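Local coordinates for lipolytic protein G-D-S-L family (Veillonella parvula DSM 2008, PDB 4RW0) that probably hydrolyses ester bonds in lipids or other acylated substrates, as a GDSL-type lipase/acylhydrolase of the SGNH hydrolase clan, at residues Ser47-Gly50 and Met51-Ile55; Leu122-Arg125 and Glu126-Gln130; Phe150-Gln154 and Ile155-Val159. All blocks are in the same frame, centred on the assembly; numbering follows the deposited sequence. Where two conformers were deposited one is given.

In the fold
The three contacts follow one another along a single chain and none touches another. Contact 1 is the N-terminal start of helix 48-59, contact 2 lies within helix 120-138, and contact 3 is the C-terminal end of helix 145-154 with the loop that follows. Contacts 1 and 3 lie on opposite sides of the chain's centre, their own centres about 30 Å apart. Contact 2 comes about 8 Å from contact 1 and about 7 Å from contact 3, measured between nearest atoms. The sodium ion is bound elsewhere, at Asp30, Ile33 and Val36. In contact 3 the side chain of Gln157 lies about 3 Å from a glycerol, probably from the crystallisation liquor.

Contact 1. Residues Ser47-Gly50 and Met51-Ile55; sequences SVQG and MIYNI
Four consecutive backbone bonds, from Met51, Ile52, Tyr53 and Asn54 N back to Ser47, Val48, Gln49 and Gly50 O, define the first turns of an alpha helix. Ser47 is its N-cap: its OG accepts from Gly50 N at 3.0 Å, with an N-H...O angle of 160°, and so satisfies an amide that precedes the repeating pattern. The main side-chain pairing is between Gln49 and Tyr53, one turn apart. With CG anti to the backbone N (chi1 -177°) and a bend at the next bond, Gln49 folds its end back toward the ring. Its CG lies 3.4 Å from Tyr53 OH, and its NE2 is 3.3 Å from Tyr53 CE1. The amide plane is turned 43° from the ring plane, so the two groups neither stack flat nor stand perpendicular. Gln49 O meanwhile sits 3.5 Å above the ring plane, over its centre. With an alanine here, the hydroxyl end of Tyr53 would probably lose the CG and NE2 that lie against it, and the ring would be freer to swing. Gln49 NE2 also lies 3.8 Å from Ile52 CB, so the amide nitrogen touches Ile52 as well as the ring. Further along, a water lies 2.8 Å from Gly50 O and 3.0 Å from Asn54 OD1, though it has further acceptors to serve, while Asn54 ND2 donates to Glu43. Val48 N donates to Asp78 OD1. The buried side of the helix start packs on both helix 85-100 and strand 4-10 of the central sheet: Val48 and Ile52 touch Thr91 of the helix, and selenomethionine Met51 reaches Phe9 of the strand.

Contact 2. Residues Leu122-Arg125 and Glu126-Gln130; sequences LVVR and EVNEQ
Val124 and Asn128, one turn apart, run alongside each other on one flank of the helix, with Val124 CG1 3.8 Å from Asn128 ND2. Their backbones are joined as well, Asn128 N donating to Val124 O at 2.9 Å. On another flank the chain of Glu126 leans back along the preceding turn, its CG 3.3 Å from Leu122 O. This follows from its torsions: CG stands beside the backbone N (chi1 -72°) and the chain is extended beyond it. Val127 brings CG2 to within 3.4 Å of Val123 O, and its N bonds to the same oxygen almost in line with the carbonyl. On the solvent side a water donates to both Arg125 O, at 2.9 Å, and Glu129 OE1, at 2.7 Å; the carboxylate thus reaches the previous turn through water.

The next shell fixes the polar ends. Asn128 ND2 donates to Glu110 O, which holds the amide beside Val124, and Glu126 OE1 is hydrogen-bonded to Ser85 OG at the start of helix 85-100. Val127 packs on Val88, and Val124 meets Ile79 and Tyr146. The geometry is that of a regular amphipathic helix, the connecting helix of the beta-alpha-beta unit formed with strands 104-108 and 141-143 in the parallel-sheet alpha/beta fold of SGNH hydrolases.

Contact 3. Residues Phe150-Gln154 and Ile155-Val159; sequences FEADQ and IGQIV
Asp153 meets Val159 at its very first side-chain atom, CB lying 3.8 Å from Val159 CG2. From there CG runs anti to the backbone N (chi1 174°), which sets OD1 where waters can link it to the loop. Of the two carboxylate oxygens it is OD1 that makes these links: it accepts from a water at 2.7 Å, and that water in turn accepts from Val159 N at 2.9 Å. A second water lies near OD1 and Gln157 O, with several acceptors competing for its protons. The side chain also touches Gln112 and Asp114. The backbone beneath forms a Schellman motif: Gln157 N donates to Ala152 O at 2.9 Å and Gly156 N to Asp153 O at 3.0 Å, the latter from above the carbonyl plane. Gly156 has a phi of 107°, where a side chain would collide with the carbonyl oxygen of Ile155. Across the motif Ala152 CB packs against Gln157 CB and Val159 CG1, each at 4.0 Å, and Leu173 of helix 168-182 touches both Ala152 and Val159. Chemically, the helix end is closed by the Schellman backbone bonds and by apolar contacts of Ala152 and Asp153 CB with Val159, and a water links the carboxylate to the Val159 amide.

Contact 1. Residues Ser47-Gly50 and Met51-Ile55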
loop_
_atom_site.group_PDB
_atom_site.type_symbol
_atom_site.label_atom_id
_atom_site.label_comp_id
_atom_site.label_asym_id
_atom_site.label_seq_id
_atom_site.Cartn_x
_atom_site.Cartn_y
_atom_site.Cartn_z
ATOM N N SER A 47 2.839 -11.328 -4.575
ATOM C CA SER A 47 2.744 -11.771 -3.166
ATOM C C SER A 47 3.695 -10.947 -2.279
ATOM O O SER A 47 4.525 -10.196 -2.794
ATOM C CB SER A 47 3.144 -13.257 -3.046
ATOM O OG SER A 47 4.543 -13.411 -3.419
ATOM N N VAL A 48 3.583 -11.089 -0.944
ATOM C CA VAL A 48 4.414 -10.297 -0.049
ATOM C C VAL A 48 5.890 -10.719 -0.240
ATOM O O VAL A 48 6.732 -9.876 -0.375
ATOM C CB VAL A 48 4.071 -10.460 1.440
ATOM C CG1 VAL A 48 4.913 -9.477 2.214
ATOM C CG2 VAL A 48 2.647 -10.133 1.703
ATOM N N GLN A 49 6.148 -12.012 -0.433
ATOM C CA GLN A 49 7.544 -12.407 -0.680
ATOM C C GLN A 49 8.019 -11.918 -2.043
ATOM O O GLN A 49 9.169 -11.533 -2.207
ATOM C CB GLN A 49 7.697 -13.933 -0.599
ATOM C CG GLN A 49 9.169 -14.395 -0.771
ATOM C CD GLN A 49 10.055 -13.996 0.407
ATOM O OE1 GLN A 49 9.757 -14.275 1.566
ATOM N NE2 GLN A 49 11.083 -13.255 0.121
ATOM N N GLY A 50 7.172 -11.981 -3.052
ATOM C CA GLY A 50 7.527 -11.355 -4.336
ATOM C C GLY A 50 7.866 -9.871 -4.253
ATOM O O GLY A 50 8.806 -9.347 -4.896
HETATM N N MSE A 51 7.162 -9.160 -3.400
HETATM C CA MSE A 51 7.496 -7.728 -3.165
HETATM C C MSE A 51 8.886 -7.557 -2.555
HETATM O O MSE A 51 9.572 -6.643 -2.848
HETATM C CB MSE A 51 6.446 -7.050 -2.263
HETATM C CG MSE A 51 6.760 -5.564 -2.014
HETATM SE SE MSE A 51 5.349 -4.597 -0.950
HETATM C CE MSE A 51 5.801 -5.387 0.794
ATOM N N ILE A 52 9.241 -8.388 -1.588
ATOM C CA ILE A 52 10.620 -8.414 -1.053
ATOM C C ILE A 52 11.629 -8.532 -2.140
ATOM O O ILE A 52 12.634 -7.771 -2.186
ATOM C CB ILE A 52 10.781 -9.512 0.032
ATOM C CG1 ILE A 52 9.973 -9.107 1.244
ATOM C CG2 ILE A 52 12.258 -9.681 0.438
ATOM C CD1 ILE A 52 9.810 -10.153 2.313
ATOM N N TYR A 53 11.399 -9.443 -3.057
ATOM C CA TYR A 53 12.312 -9.548 -4.193
ATOM C C TYR A 53 12.413 -8.247 -5.005
ATOM O O TYR A 53 13.503 -7.813 -5.416
ATOM C CB TYR A 53 11.973 -10.723 -5.125
ATOM C CG TYR A 53 11.927 -12.099 -4.469
ATOM C CD1 TYR A 53 12.722 -12.437 -3.346
ATOM C CD2 TYR A 53 11.041 -13.054 -4.929
ATOM C CE1 TYR A 53 12.619 -13.691 -2.731
ATOM C CE2 TYR A 53 10.915 -14.308 -4.321
ATOM C CZ TYR A 53 11.755 -14.639 -3.247
ATOM O OH TYR A 53 11.497 -15.873 -2.722
ATOM N N ASN A 54 11.260 -7.594 -5.238
ATOM C CA ASN A 54 11.289 -6.297 -5.931
ATOM C C ASN A 54 12.077 -5.273 -5.199
ATOM O O ASN A 54 12.803 -4.491 -5.790
ATOM C CB ASN A 54 9.883 -5.809 -6.218
ATOM C CG ASN A 54 9.153 -6.705 -7.225
ATOM O OD1 ASN A 54 9.750 -7.366 -8.045
ATOM N ND2 ASN A 54 7.858 -6.661 -7.189
ATOM N N ILE A 55 11.932 -5.261 -3.860
ATOM C CA ILE A 55 12.634 -4.289 -3.071
ATOM C C ILE A 55 14.138 -4.558 -3.121
ATOM O O ILE A 55 14.932 -3.649 -3.223
ATOM C CB ILE A 55 12.130 -4.326 -1.607
ATOM C CG1 ILE A 55 10.712 -3.849 -1.558
ATOM C CG2 ILE A 55 12.920 -3.434 -0.736
ATOM C CD1 ILE A 55 10.054 -4.105 -0.199
HETATM O O HOH W 1 8.915 -10.243 -7.513
#

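Contact 2. Residues Leu122-Arg125 and Glu126-Gln130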
loop_
_atom_site.group_PDB
_atom_site.type_symbol
_atom_site.label_atom_id
_atom_site.label_comp_id
_atom_site.label_asym_id
_atom_site.label_seq_id
_atom_site.Cartn_x
_atom_site.Cartn_y
_atom_site.Cartn_z
ATOM N N LEU A 122 -11.408 -11.060 7.651
ATOM C CA LEU A 122 -10.946 -11.042 9.046
ATOM C C LEU A 122 -9.414 -11.201 9.136
ATOM O O LEU A 122 -8.771 -10.613 10.023
ATOM C CB LEU A 122 -11.637 -12.122 9.895
ATOM C CG LEU A 122 -13.175 -12.157 9.858
ATOM C CD1 LEU A 122 -13.712 -13.314 10.711
ATOM C CD2 LEU A 122 -13.738 -10.851 10.375
ATOM N N VAL A 123 -8.834 -11.939 8.205
ATOM C CA VAL A 123 -7.358 -12.078 8.159
ATOM C C VAL A 123 -6.719 -10.711 7.849
ATOM O O VAL A 123 -5.768 -10.246 8.528
ATOM C CB VAL A 123 -6.941 -13.091 7.108
ATOM C CG1 VAL A 123 -5.439 -13.293 7.156
ATOM C CG2 VAL A 123 -7.645 -14.430 7.304
ATOM N N VAL A 124 -7.332 -9.991 6.891
ATOM C CA VAL A 124 -6.874 -8.641 6.506
ATOM C C VAL A 124 -6.899 -7.720 7.719
ATOM O O VAL A 124 -5.962 -6.983 8.021
ATOM C CB VAL A 124 -7.776 -8.017 5.361
ATOM C CG1 VAL A 124 -7.448 -6.559 5.138
ATOM C CG2 VAL A 124 -7.574 -8.725 4.064
ATOM N N ARG A 125 -7.999 -7.789 8.455
ATOM C CA ARG A 125 -8.128 -6.968 9.623
ATOM C C ARG A 125 -7.101 -7.272 10.668
ATOM O O ARG A 125 -6.619 -6.329 11.299
ATOM C CB ARG A 125 -9.556 -7.044 10.213
ATOM C CG ARG A 125 -10.549 -6.319 9.290
ATOM C CD ARG A 125 -12.003 -6.589 9.564
ATOM N NE ARG A 125 -12.296 -6.348 10.948
ATOM C CZ ARG A 125 -13.375 -6.827 11.584
ATOM N NH1 ARG A 125 -14.332 -7.546 10.946
ATOM N NH2 ARG A 125 -13.500 -6.574 12.884
ATOM N N GLU A 126 -6.810 -8.542 10.876
ATOM C CA GLU A 126 -5.787 -8.976 11.871
ATOM C C GLU A 126 -4.419 -8.486 11.467
ATOM O O GLU A 126 -3.686 -7.968 12.284
ATOM C CB GLU A 126 -5.722 -10.525 11.977
ATOM C CG GLU A 126 -6.901 -11.224 12.660
ATOM C CD GLU A 126 -6.990 -12.754 12.436
ATOM O OE1 GLU A 126 -6.033 -13.402 11.955
ATOM O OE2 GLU A 126 -8.061 -13.318 12.743
ATOM N N VAL A 127 -4.069 -8.610 10.176
ATOM C CA VAL A 127 -2.791 -8.071 9.670
ATOM C C VAL A 127 -2.751 -6.604 9.950
ATOM O O VAL A 127 -1.769 -6.105 10.496
ATOM C CB VAL A 127 -2.610 -8.352 8.139
ATOM C CG1 VAL A 127 -1.463 -7.585 7.541
ATOM C CG2 VAL A 127 -2.437 -9.819 7.901
ATOM N N ASN A 128 -3.827 -5.870 9.618
ATOM C CA ASN A 128 -3.739 -4.433 9.721
ATOM C C ASN A 128 -3.627 -3.950 11.165
ATOM O O ASN A 128 -2.931 -2.976 11.443
ATOM C CB ASN A 128 -4.907 -3.718 9.013
ATOM C CG ASN A 128 -4.833 -3.777 7.506
ATOM O OD1 ASN A 128 -3.795 -4.074 6.940
ATOM N ND2 ASN A 128 -5.974 -3.516 6.850
ATOM N N GLU A 129 -4.321 -4.596 12.093
ATOM C CA GLU A 129 -4.114 -4.273 13.539
ATOM C C GLU A 129 -2.680 -4.451 14.008
ATOM O O GLU A 129 -2.115 -3.587 14.695
ATOM C CB GLU A 129 -5.053 -5.125 14.463
ATOM C CG GLU A 129 -6.510 -4.685 14.389
ATOM C CD GLU A 129 -6.708 -3.155 14.525
ATOM O OE1 GLU A 129 -7.258 -2.551 13.545
ATOM O OE2 GLU A 129 -6.286 -2.545 15.569
ATOM N N GLN A 130 -2.053 -5.524 13.586
ATOM C CA GLN A 130 -0.657 -5.738 13.962
ATOM C C GLN A 130 0.275 -4.750 13.319
ATOM O O GLN A 130 1.265 -4.335 13.922
ATOM C CB GLN A 130 -0.247 -7.158 13.663
ATOM C CG GLN A 130 -0.983 -8.203 14.493
ATOM C CD GLN A 130 -0.653 -9.619 14.079
ATOM O OE1 GLN A 130 0.415 -10.134 14.373
ATOM N NE2 GLN A 130 -1.567 -10.253 13.381
HETATM O O HOH W 2 -8.170 -3.848 11.347
#

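Contact 3. Residues Phe150-Gln154 and Ile155-Val159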
loop_
_atom_site.group_PDB
_atom_site.type_symbol
_atom_site.label_atom_id
_atom_site.label_comp_id
_atom_site.label_asym_id
_atom_site.label_seq_id
_atom_site.Cartn_x
_atom_site.Cartn_y
_atom_site.Cartn_z
ATOM N N PHE A 150 -13.848 1.141 3.405
ATOM C CA PHE A 150 -14.874 0.418 4.168
ATOM C C PHE A 150 -16.042 1.356 4.483
ATOM O O PHE A 150 -17.189 1.024 4.249
ATOM C CB PHE A 150 -14.290 -0.134 5.489
ATOM C CG PHE A 150 -15.338 -0.838 6.336
ATOM C CD1 PHE A 150 -15.760 -2.103 6.021
ATOM C CD2 PHE A 150 -15.955 -0.182 7.409
ATOM C CE1 PHE A 150 -16.757 -2.738 6.790
ATOM C CE2 PHE A 150 -16.975 -0.797 8.163
ATOM C CZ PHE A 150 -17.345 -2.078 7.867
ATOM N N GLU A 151 -15.716 2.522 4.977
ATOM C CA GLU A 151 -16.749 3.549 5.329
ATOM C C GLU A 151 -17.513 4.055 4.132
ATOM O O GLU A 151 -18.748 4.191 4.156
ATOM C CB GLU A 151 -16.110 4.695 6.087
ATOM C CG GLU A 151 -15.678 4.231 7.470
ATOM C CD GLU A 151 -15.034 5.299 8.332
ATOM O OE1 GLU A 151 -14.738 6.421 7.858
ATOM O OE2 GLU A 151 -14.791 4.992 9.521
ATOM N N ALA A 152 -16.809 4.253 3.032
ATOM C CA ALA A 152 -17.451 4.747 1.848
ATOM C C ALA A 152 -18.375 3.716 1.299
ATOM O O ALA A 152 -19.554 4.001 0.883
ATOM C CB ALA A 152 -16.385 5.103 0.798
ATOM N N ASP A 153 -17.894 2.478 1.210
ATOM C CA ASP A 153 -18.750 1.413 0.658
ATOM C C ASP A 153 -19.992 1.147 1.582
ATOM O O ASP A 153 -21.118 0.883 1.100
ATOM C CB ASP A 153 -17.950 0.138 0.478
ATOM C CG ASP A 153 -18.772 -1.004 0.073
ATOM O OD1 ASP A 153 -19.035 -1.174 -1.172
ATOM O OD2 ASP A 153 -19.054 -1.789 1.031
ATOM N N GLN A 154 -19.768 1.251 2.865
ATOM C CA GLN A 154 -20.800 0.942 3.842
ATOM C C GLN A 154 -21.961 1.899 3.712
ATOM O O GLN A 154 -23.059 1.498 3.886
ATOM C CB GLN A 154 -20.218 1.048 5.208
ATOM C CG GLN A 154 -21.226 0.967 6.333
ATOM C CD GLN A 154 -20.513 0.868 7.679
ATOM O OE1 GLN A 154 -19.870 1.831 8.174
ATOM N NE2 GLN A 154 -20.557 -0.320 8.239
ATOM N N ILE A 155 -21.713 3.147 3.347
ATOM C CA ILE A 155 -22.754 4.120 3.175
ATOM C C ILE A 155 -23.347 4.163 1.787
ATOM O O ILE A 155 -24.212 4.976 1.492
ATOM C CB ILE A 155 -22.168 5.481 3.573
ATOM C CG1 ILE A 155 -23.227 6.330 4.236
ATOM C CG2 ILE A 155 -21.563 6.219 2.390
ATOM C CD1 ILE A 155 -22.647 7.605 4.802
ATOM N N GLY A 156 -22.845 3.337 0.884
ATOM C CA GLY A 156 -23.423 3.252 -0.447
ATOM C C GLY A 156 -22.609 3.868 -1.567
ATOM O O GLY A 156 -23.019 3.822 -2.705
ATOM N N GLN A 157 -21.456 4.441 -1.265
ATOM C CA GLN A 157 -20.581 4.935 -2.353
ATOM C C GLN A 157 -20.100 3.693 -3.125
ATOM O O GLN A 157 -19.719 2.716 -2.557
ATOM C CB GLN A 157 -19.409 5.689 -1.784
ATOM C CG GLN A 157 -19.802 6.922 -0.918
ATOM C CD GLN A 157 -20.357 8.041 -1.764
ATOM O OE1 GLN A 157 -21.510 8.408 -1.697
ATOM N NE2 GLN A 157 -19.542 8.571 -2.546
ATOM N N ILE A 158 -20.125 3.789 -4.433
ATOM C CA ILE A 158 -19.705 2.726 -5.319
ATOM C C ILE A 158 -18.175 2.815 -5.475
ATOM O O ILE A 158 -17.663 3.669 -6.243
ATOM C CB ILE A 158 -20.395 2.976 -6.652
ATOM C CG1 ILE A 158 -21.929 3.034 -6.461
ATOM C CG2 ILE A 158 -20.061 1.906 -7.679
ATOM C CD1 ILE A 158 -22.512 1.796 -5.811
ATOM N N VAL A 159 -17.432 2.023 -4.711
ATOM C CA VAL A 159 -15.950 2.147 -4.733
ATOM C C VAL A 159 -15.157 0.894 -5.216
ATOM O O VAL A 159 -13.990 1.021 -5.527
ATOM C CB VAL A 159 -15.402 2.595 -3.391
ATOM C CG1 VAL A 159 -15.842 4.037 -3.067
ATOM C CG2 VAL A 159 -15.809 1.676 -2.292
HETATM O O HOH W 3 -18.383 -0.464 -3.679
HETATM O O HOH W 4 -21.631 0.486 -2.119
#